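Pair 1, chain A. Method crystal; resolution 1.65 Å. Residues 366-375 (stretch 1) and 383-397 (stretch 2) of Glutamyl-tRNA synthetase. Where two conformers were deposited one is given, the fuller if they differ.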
# COMPACT_ATOMS: atom_id res chain seq x y z
N GLU A 366 -7.64 4.46 -8.62
CA GLU A 366 -8.66 3.75 -9.39
C GLU A 366 -8.13 2.41 -9.91
O GLU A 366 -8.88 1.43 -10.03
CB GLU A 366 -9.12 4.62 -10.56
CG GLU A 366 -9.96 5.84 -10.18
CD GLU A 366 -9.16 6.98 -9.56
OE1 GLU A 366 -7.94 7.12 -9.83
OE2 GLU A 366 -9.76 7.77 -8.79
N ALA A 367 -6.84 2.39 -10.25
CA ALA A 367 -6.19 1.17 -10.73
C ALA A 367 -6.15 0.13 -9.61
O ALA A 367 -6.41 -1.05 -9.83
CB ALA A 367 -4.78 1.46 -11.23
N ILE A 368 -5.83 0.59 -8.41
CA ILE A 368 -5.80 -0.28 -7.24
C ILE A 368 -7.19 -0.81 -6.92
O ILE A 368 -7.38 -2.00 -6.66
CB ILE A 368 -5.24 0.46 -6.01
CG1 ILE A 368 -3.82 0.93 -6.29
CG2 ILE A 368 -5.28 -0.44 -4.79
CD1 ILE A 368 -2.90 -0.16 -6.76
N ARG A 369 -8.18 0.09 -6.95
CA ARG A 369 -9.55 -0.32 -6.66
C ARG A 369 -10.01 -1.36 -7.67
O ARG A 369 -10.59 -2.37 -7.30
CB ARG A 369 -10.51 0.88 -6.65
CG ARG A 369 -11.94 0.48 -6.30
CD ARG A 369 -12.86 1.69 -6.17
NE ARG A 369 -12.50 2.56 -5.05
CZ ARG A 369 -12.96 2.42 -3.81
NH1 ARG A 369 -12.57 3.26 -2.87
NH2 ARG A 369 -13.80 1.43 -3.49
N LYS A 370 -9.73 -1.12 -8.95
CA LYS A 370 -10.17 -2.05 -9.99
C LYS A 370 -9.54 -3.43 -9.83
O LYS A 370 -10.22 -4.44 -9.98
CB LYS A 370 -9.89 -1.49 -11.39
CG LYS A 370 -10.27 -2.45 -12.50
CD LYS A 370 -10.40 -1.78 -13.86
CE LYS A 370 -10.74 -2.82 -14.93
NZ LYS A 370 -11.09 -2.21 -16.24
N LEU A 371 -8.26 -3.45 -9.49
CA LEU A 371 -7.54 -4.71 -9.27
C LEU A 371 -8.21 -5.50 -8.16
O LEU A 371 -8.58 -6.67 -8.34
CB LEU A 371 -6.09 -4.43 -8.88
CG LEU A 371 -5.30 -5.69 -8.51
CD1 LEU A 371 -5.17 -6.61 -9.72
CD2 LEU A 371 -3.94 -5.34 -7.95
N MET A 372 -8.39 -4.86 -7.01
CA MET A 372 -8.95 -5.56 -5.85
C MET A 372 -10.38 -6.03 -6.08
O MET A 372 -10.77 -7.09 -5.58
CB MET A 372 -8.87 -4.69 -4.60
CG MET A 372 -7.44 -4.30 -4.24
SD MET A 372 -6.33 -5.71 -4.24
CE MET A 372 -4.85 -4.98 -3.57
N VAL A 373 -11.16 -5.24 -6.80
CA VAL A 373 -12.54 -5.61 -7.09
C VAL A 373 -12.60 -6.83 -8.00
O VAL A 373 -13.38 -7.75 -7.76
CB VAL A 373 -13.32 -4.45 -7.73
CG1 VAL A 373 -14.63 -4.95 -8.34
CG2 VAL A 373 -13.59 -3.36 -6.69
N GLU A 374 -11.77 -6.84 -9.04
CA GLU A 374 -11.81 -7.95 -10.00
C GLU A 374 -11.26 -9.25 -9.41
O GLU A 374 -11.67 -10.34 -9.81
CB GLU A 374 -11.13 -7.58 -11.33
CG GLU A 374 -9.61 -7.67 -11.36
CD GLU A 374 -9.02 -7.17 -12.67
OE1 GLU A 374 -9.77 -6.61 -13.51
OE2 GLU A 374 -7.79 -7.31 -12.87
N ILE A 375 -10.34 -9.14 -8.46
CA ILE A 375 -9.89 -10.31 -7.71
C ILE A 375 -10.97 -10.80 -6.73
O ILE A 375 -11.13 -12.00 -6.52
CB ILE A 375 -8.58 -10.04 -6.94
CG1 ILE A 375 -7.42 -9.87 -7.93
CG2 ILE A 375 -8.28 -11.18 -5.97
CD1 ILE A 375 -6.12 -9.46 -7.27
N THR A 383 -2.32 -14.67 -7.09
CA THR A 383 -0.95 -14.20 -7.26
C THR A 383 -0.86 -13.02 -8.23
O THR A 383 -0.76 -13.21 -9.44
CB THR A 383 -0.03 -15.32 -7.78
OG1 THR A 383 -0.09 -16.45 -6.89
CG2 THR A 383 1.41 -14.84 -7.87
N MET A 384 -0.91 -11.81 -7.68
CA MET A 384 -0.81 -10.61 -8.51
C MET A 384 0.63 -10.12 -8.62
O MET A 384 1.41 -10.21 -7.67
CB MET A 384 -1.73 -9.50 -7.99
CG MET A 384 -1.03 -8.21 -7.57
SD MET A 384 -0.33 -8.28 -5.91
CE MET A 384 0.37 -6.63 -5.74
N SER A 385 0.98 -9.61 -9.79
CA SER A 385 2.30 -9.04 -10.03
C SER A 385 2.15 -7.54 -10.20
O SER A 385 1.06 -7.05 -10.52
CB SER A 385 2.92 -9.65 -11.28
OG SER A 385 4.09 -8.94 -11.67
N TRP A 386 3.23 -6.80 -9.99
CA TRP A 386 3.18 -5.36 -10.21
C TRP A 386 2.79 -5.07 -11.66
O TRP A 386 2.12 -4.07 -11.93
CB TRP A 386 4.50 -4.69 -9.83
CG TRP A 386 4.65 -4.56 -8.35
CD1 TRP A 386 5.46 -5.30 -7.54
CD2 TRP A 386 3.93 -3.66 -7.50
NE1 TRP A 386 5.30 -4.90 -6.23
CE2 TRP A 386 4.37 -3.90 -6.18
CE3 TRP A 386 2.96 -2.68 -7.72
CZ2 TRP A 386 3.87 -3.19 -5.09
CZ3 TRP A 386 2.47 -1.97 -6.64
CH2 TRP A 386 2.93 -2.23 -5.34
N LYS A 387 3.18 -5.95 -12.58
CA LYS A 387 2.80 -5.79 -13.98
C LYS A 387 1.29 -5.77 -14.15
O LYS A 387 0.77 -5.11 -15.05
CB LYS A 387 3.46 -6.86 -14.85
CG LYS A 387 4.94 -6.61 -15.07
CD LYS A 387 5.64 -7.74 -15.81
CE LYS A 387 7.12 -7.42 -15.99
NZ LYS A 387 7.92 -8.54 -16.56
N LYS A 388 0.59 -6.49 -13.29
CA LYS A 388 -0.85 -6.48 -13.30
C LYS A 388 -1.38 -5.09 -12.92
O LYS A 388 -2.33 -4.58 -13.53
CB LYS A 388 -1.39 -7.54 -12.34
CG LYS A 388 -2.89 -7.62 -12.27
CD LYS A 388 -3.50 -7.74 -13.65
CE LYS A 388 -5.01 -7.86 -13.56
NZ LYS A 388 -5.69 -7.39 -14.79
N ILE A 389 -0.76 -4.48 -11.93
CA ILE A 389 -1.20 -3.16 -11.50
C ILE A 389 -0.83 -2.15 -12.59
O ILE A 389 -1.61 -1.24 -12.92
CB ILE A 389 -0.55 -2.76 -10.16
CG1 ILE A 389 -1.10 -3.64 -9.03
CG2 ILE A 389 -0.80 -1.29 -9.85
CD1 ILE A 389 -0.38 -3.44 -7.72
N TYR A 390 0.35 -2.32 -13.18
CA TYR A 390 0.81 -1.39 -14.21
C TYR A 390 -0.11 -1.44 -15.43
O TYR A 390 -0.38 -0.42 -16.05
CB TYR A 390 2.25 -1.71 -14.64
CG TYR A 390 3.28 -1.57 -13.54
CD1 TYR A 390 3.05 -0.76 -12.43
CD2 TYR A 390 4.50 -2.23 -13.62
CE1 TYR A 390 3.99 -0.64 -11.43
CE2 TYR A 390 5.45 -2.10 -12.62
CZ TYR A 390 5.19 -1.30 -11.53
OH TYR A 390 6.13 -1.16 -10.54
N GLY A 391 -0.56 -2.64 -15.77
CA GLY A 391 -1.48 -2.82 -16.88
C GLY A 391 -2.76 -2.02 -16.72
O GLY A 391 -3.24 -1.40 -17.67
N LEU A 392 -3.32 -2.05 -15.51
CA LEU A 392 -4.54 -1.31 -15.24
C LEU A 392 -4.27 0.19 -15.24
O LEU A 392 -5.07 0.98 -15.75
CB LEU A 392 -5.12 -1.72 -13.88
CG LEU A 392 -5.74 -3.11 -13.84
CD1 LEU A 392 -6.05 -3.48 -12.40
CD2 LEU A 392 -6.99 -3.16 -14.70
N ASN A 393 -3.14 0.57 -14.67
CA ASN A 393 -2.77 1.98 -14.63
C ASN A 393 -2.50 2.53 -16.02
O ASN A 393 -2.89 3.65 -16.36
CB ASN A 393 -1.54 2.19 -13.75
CG ASN A 393 -1.47 3.59 -13.21
OD1 ASN A 393 -2.41 4.05 -12.56
ND2 ASN A 393 -0.37 4.30 -13.49
N ARG A 394 -1.81 1.73 -16.83
CA ARG A 394 -1.50 2.12 -18.20
C ARG A 394 -2.78 2.40 -19.00
O ARG A 394 -2.85 3.38 -19.74
CB ARG A 394 -0.66 1.03 -18.87
CG ARG A 394 -0.25 1.34 -20.31
CD ARG A 394 0.63 0.22 -20.87
NE ARG A 394 1.81 -0.00 -20.04
CZ ARG A 394 2.02 -1.08 -19.29
NH1 ARG A 394 3.14 -1.17 -18.56
NH2 ARG A 394 1.14 -2.08 -19.27
N SER A 395 -3.79 1.55 -18.83
CA SER A 395 -5.06 1.76 -19.50
C SER A 395 -5.67 3.11 -19.17
O SER A 395 -6.30 3.74 -20.02
CB SER A 395 -6.04 0.62 -19.19
OG SER A 395 -5.52 -0.58 -19.73
N ILE A 396 -5.46 3.57 -17.95
CA ILE A 396 -5.93 4.90 -17.56
C ILE A 396 -5.03 6.00 -18.12
O ILE A 396 -5.51 6.93 -18.77
CB ILE A 396 -5.99 5.05 -16.03
CG1 ILE A 396 -6.99 4.04 -15.45
CG2 ILE A 396 -6.39 6.48 -15.65
CD1 ILE A 396 -6.95 3.97 -13.93
N LEU A 397 -3.73 5.91 -17.88
CA LEU A 397 -2.82 6.97 -18.27
C LEU A 397 -2.72 7.13 -19.79
O LEU A 397 -2.55 8.24 -20.29
CB LEU A 397 -1.43 6.74 -17.68
CG LEU A 397 -1.32 6.82 -16.17
CD1 LEU A 397 0.16 6.73 -15.74
CD2 LEU A 397 -1.95 8.11 -15.69

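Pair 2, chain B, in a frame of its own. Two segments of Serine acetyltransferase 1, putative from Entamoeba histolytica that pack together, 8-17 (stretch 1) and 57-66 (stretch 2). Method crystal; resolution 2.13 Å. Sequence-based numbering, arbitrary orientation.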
# COMPACT_ATOMS: atom_id res chain seq x y z
N THR B 8 -19.37 -28.04 8.63
CA THR B 8 -19.10 -26.81 7.91
C THR B 8 -18.63 -27.11 6.49
O THR B 8 -19.12 -26.51 5.53
CB THR B 8 -18.07 -25.97 8.68
OG1 THR B 8 -18.54 -25.76 10.02
CG2 THR B 8 -17.86 -24.62 8.01
N SER B 9 -17.75 -28.11 6.33
CA SER B 9 -17.33 -28.53 5.00
C SER B 9 -18.54 -28.92 4.15
O SER B 9 -18.68 -28.46 3.01
CB SER B 9 -16.34 -29.69 5.11
OG SER B 9 -15.11 -29.28 5.67
N GLN B 10 -19.44 -29.74 4.72
CA GLN B 10 -20.62 -30.16 3.97
C GLN B 10 -21.58 -29.00 3.71
O GLN B 10 -22.19 -28.93 2.64
CB GLN B 10 -21.33 -31.29 4.72
CG GLN B 10 -22.52 -31.91 3.98
CD GLN B 10 -22.22 -32.24 2.51
OE1 GLN B 10 -23.01 -31.90 1.62
NE2 GLN B 10 -21.09 -32.90 2.26
N LEU B 11 -21.74 -28.10 4.68
CA LEU B 11 -22.57 -26.92 4.43
C LEU B 11 -21.98 -26.04 3.34
O LEU B 11 -22.71 -25.48 2.51
CB LEU B 11 -22.76 -26.13 5.73
CG LEU B 11 -23.77 -26.82 6.67
CD1 LEU B 11 -23.89 -26.09 7.99
CD2 LEU B 11 -25.13 -26.95 5.98
N LEU B 12 -20.65 -25.92 3.30
CA LEU B 12 -20.02 -25.14 2.24
C LEU B 12 -20.27 -25.79 0.88
O LEU B 12 -20.61 -25.09 -0.08
CB LEU B 12 -18.53 -25.00 2.50
CG LEU B 12 -18.12 -23.98 3.55
CD1 LEU B 12 -16.67 -24.24 3.96
CD2 LEU B 12 -18.27 -22.60 2.98
N VAL B 13 -20.12 -27.11 0.80
CA VAL B 13 -20.44 -27.81 -0.45
C VAL B 13 -21.87 -27.50 -0.87
O VAL B 13 -22.15 -27.23 -2.05
CB VAL B 13 -20.21 -29.33 -0.29
CG1 VAL B 13 -20.83 -30.07 -1.48
CG2 VAL B 13 -18.73 -29.65 -0.19
N GLN B 14 -22.81 -27.55 0.07
CA GLN B 14 -24.20 -27.24 -0.27
C GLN B 14 -24.32 -25.79 -0.71
O GLN B 14 -25.07 -25.49 -1.65
CB GLN B 14 -25.12 -27.50 0.92
CG GLN B 14 -25.25 -28.96 1.29
CD GLN B 14 -25.97 -29.15 2.60
OE1 GLN B 14 -26.70 -28.25 3.04
NE2 GLN B 14 -25.74 -30.29 3.25
N SER B 15 -23.59 -24.89 -0.06
CA SER B 15 -23.60 -23.49 -0.45
C SER B 15 -23.09 -23.31 -1.88
O SER B 15 -23.69 -22.56 -2.66
CB SER B 15 -22.77 -22.66 0.52
OG SER B 15 -22.65 -21.32 0.08
N TYR B 16 -22.00 -24.00 -2.24
CA TYR B 16 -21.49 -23.87 -3.60
C TYR B 16 -22.58 -24.21 -4.61
O TYR B 16 -22.74 -23.52 -5.62
CB TYR B 16 -20.28 -24.78 -3.85
CG TYR B 16 -19.09 -24.60 -2.93
CD1 TYR B 16 -18.84 -23.40 -2.25
CD2 TYR B 16 -18.20 -25.65 -2.76
CE1 TYR B 16 -17.73 -23.28 -1.41
CE2 TYR B 16 -17.12 -25.54 -1.94
CZ TYR B 16 -16.87 -24.38 -1.27
OH TYR B 16 -15.75 -24.35 -0.47
N GLN B 17 -23.35 -25.27 -4.34
CA GLN B 17 -24.29 -25.78 -5.33
C GLN B 17 -25.51 -24.87 -5.48
O GLN B 17 -26.01 -24.72 -6.59
CB GLN B 17 -24.70 -27.21 -4.96
CG GLN B 17 -23.48 -28.13 -4.85
CD GLN B 17 -23.83 -29.58 -4.61
OE1 GLN B 17 -24.61 -29.91 -3.70
NE2 GLN B 17 -23.25 -30.47 -5.41
N THR B 57 -13.23 -31.50 -4.35
CA THR B 57 -14.06 -32.50 -3.70
C THR B 57 -14.30 -32.13 -2.24
O THR B 57 -13.60 -31.28 -1.68
CB THR B 57 -13.41 -33.88 -3.80
OG1 THR B 57 -12.31 -33.96 -2.88
CG2 THR B 57 -12.92 -34.13 -5.22
N PHE B 58 -15.28 -32.79 -1.62
CA PHE B 58 -15.59 -32.53 -0.21
C PHE B 58 -14.32 -32.56 0.63
O PHE B 58 -14.13 -31.73 1.53
CB PHE B 58 -16.60 -33.55 0.32
CG PHE B 58 -16.68 -33.60 1.83
CD1 PHE B 58 -15.82 -34.42 2.57
CD2 PHE B 58 -17.60 -32.83 2.52
CE1 PHE B 58 -15.88 -34.44 3.95
CE2 PHE B 58 -17.66 -32.86 3.91
CZ PHE B 58 -16.81 -33.66 4.62
N ASN B 59 -13.44 -33.51 0.34
CA ASN B 59 -12.24 -33.69 1.15
C ASN B 59 -11.25 -32.56 0.95
O ASN B 59 -10.56 -32.16 1.89
CB ASN B 59 -11.60 -35.03 0.83
CG ASN B 59 -11.20 -35.78 2.06
OD1 ASN B 59 -10.26 -35.38 2.76
ND2 ASN B 59 -11.94 -36.84 2.38
N ASN B 60 -11.15 -32.04 -0.27
CA ASN B 60 -10.30 -30.88 -0.50
C ASN B 60 -10.82 -29.68 0.28
O ASN B 60 -10.04 -28.94 0.88
CB ASN B 60 -10.22 -30.58 -2.00
CG ASN B 60 -9.49 -31.66 -2.78
OD1 ASN B 60 -10.04 -32.25 -3.71
ND2 ASN B 60 -8.25 -31.93 -2.40
N VAL B 61 -12.14 -29.49 0.31
CA VAL B 61 -12.73 -28.43 1.12
C VAL B 61 -12.39 -28.63 2.59
O VAL B 61 -12.01 -27.69 3.31
CB VAL B 61 -14.26 -28.39 0.90
CG1 VAL B 61 -14.94 -27.39 1.86
CG2 VAL B 61 -14.58 -28.08 -0.57
N LEU B 62 -12.49 -29.88 3.06
CA LEU B 62 -12.21 -30.17 4.46
C LEU B 62 -10.74 -29.96 4.78
O LEU B 62 -10.40 -29.48 5.87
CB LEU B 62 -12.64 -31.60 4.80
CG LEU B 62 -12.33 -32.11 6.20
CD1 LEU B 62 -13.14 -31.35 7.25
CD2 LEU B 62 -12.57 -33.63 6.30
N GLU B 63 -9.85 -30.32 3.86
CA GLU B 63 -8.43 -30.07 4.07
C GLU B 63 -8.16 -28.57 4.20
O GLU B 63 -7.46 -28.13 5.11
CB GLU B 63 -7.60 -30.63 2.91
CG GLU B 63 -7.37 -32.13 2.94
CD GLU B 63 -6.86 -32.67 1.60
OE1 GLU B 63 -6.35 -31.84 0.80
OE2 GLU B 63 -6.97 -33.89 1.35
N ARG B 64 -8.70 -27.78 3.27
CA ARG B 64 -8.43 -26.34 3.31
C ARG B 64 -9.03 -25.71 4.55
O ARG B 64 -8.38 -24.88 5.20
CB ARG B 64 -8.96 -25.69 2.03
CG ARG B 64 -8.28 -26.27 0.81
CD ARG B 64 -8.55 -25.50 -0.44
NE ARG B 64 -9.86 -25.81 -0.98
CZ ARG B 64 -10.05 -26.64 -2.01
NH1 ARG B 64 -9.01 -27.22 -2.59
NH2 ARG B 64 -11.27 -26.88 -2.45
N LEU B 65 -10.25 -26.11 4.91
CA LEU B 65 -10.88 -25.57 6.11
C LEU B 65 -10.06 -25.89 7.35
O LEU B 65 -9.82 -25.02 8.19
CB LEU B 65 -12.30 -26.11 6.23
CG LEU B 65 -13.26 -25.28 7.08
CD1 LEU B 65 -13.47 -23.89 6.46
CD2 LEU B 65 -14.59 -26.02 7.27
N SER B 66 -9.63 -27.16 7.46
CA SER B 66 -8.86 -27.61 8.62
C SER B 66 -7.54 -26.87 8.73
O SER B 66 -7.13 -26.47 9.83
CB SER B 66 -8.59 -29.11 8.55
OG SER B 66 -9.78 -29.85 8.38
O HOH W 1 -12.94 -24.83 -1.17

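Pair 1 and pair 2 each pack one helix against another at a steep angle. The N-to-C directions differ by 126° in pair 1 and 123° in pair 2. The axes approach to 8.8 Å and 9.1 Å. Fourteen central residues superpose with an RMSD of 0.3 Å on N, CA and C.

The crossing is closest at a small residue in both pairs. Ala367(A) matches Ser9(B), and both point toward the partner helix. The CA of Ala367(A) lies 5.3 Å from the CA of Asn393(A). The CA of Ser9(B) lies 5.4 Å from the CA of Leu62(B), the residue that matches Asn393(A). Such short spacing leaves little room for a side chain between the backbones. Ala367(A) CB sits 4.2 Å from Leu392(A) CB and 3.8 Å from Asn393(A) OD1. Ser9(B) fits as a knob among Phe58(B), Val61(B), Leu62(B) and Leu65(B). Its OG is 3.3 Å from Leu62(B) CA, and this hydroxyl is hydrogen-bonded elsewhere in the structure.

Leu392(A) matches Val61(B), and both point toward the first helix. Leu392(A) is a knob among Ala367(A), Lys370(A), Leu371(A) and Glu374(A). Its CD1 is 3.6 Å from Leu371(A) CB, and its CD2 is 3.8 Å from Lys370(A) CE. The shorter Val61(B) meets the four matched residues. Its CG1 lies 4.2 Å from Leu12(B) CD1 and 4.2 Å from Ser9(B) CB. Its CG2 lies 4.5 Å from Val13(B) CG2 and 3.8 Å from Tyr16(B) CE2, at the edge of the tyrosine ring.

Leu371(A) matches Val13(B), and Ile389(A) matches Phe58(B). In pair 1 the leucine does much of the filling: its CD2 is 3.5 Å from Ile389(A) CG1. In pair 2 the bulk is on the other helix. The Phe58(B) ring has its CD2 4.3 Å from Val13(B) CG2 and its CE2 3.6 Å from Ser9(B) CB. Gln10(B), matched to Ile368(A), also reaches this ring, with NE2 3.5 Å from Phe58(B) CD2. In pair 1 the same position is apolar, and Ile368(A) CD1 lies 3.9 Å from Ile389(A) CG2.

Lys370(A) matches Leu12(B). The lysine lends its aliphatic chain to the contact, whereas Leu12(B) CD1 also packs 4.1 Å from Leu65(B) CD1. Ile396(A) matches Leu65(B) more loosely, with CA atoms 1.5 Å apart. Ile396(A) CD1 still lies 4.3 Å from Ala367(A) CB, and Leu65(B) CD2 lies 3.7 Å from Ser9(B) OG.

Glu374(A) matches Tyr16(B), and here the chemistry differs. Glu374(A) OE2 forms a salt bridge with Lys388(A) NZ at 2.8 Å; its hydrogen bond is weak. Pair 2 has no direct hydrogen bond between its stretches. Instead, water 1 donates to Tyr16(B) OH and accepts from Arg64(B) NH2, at 2.9 Å from each, and so bridges the two helices.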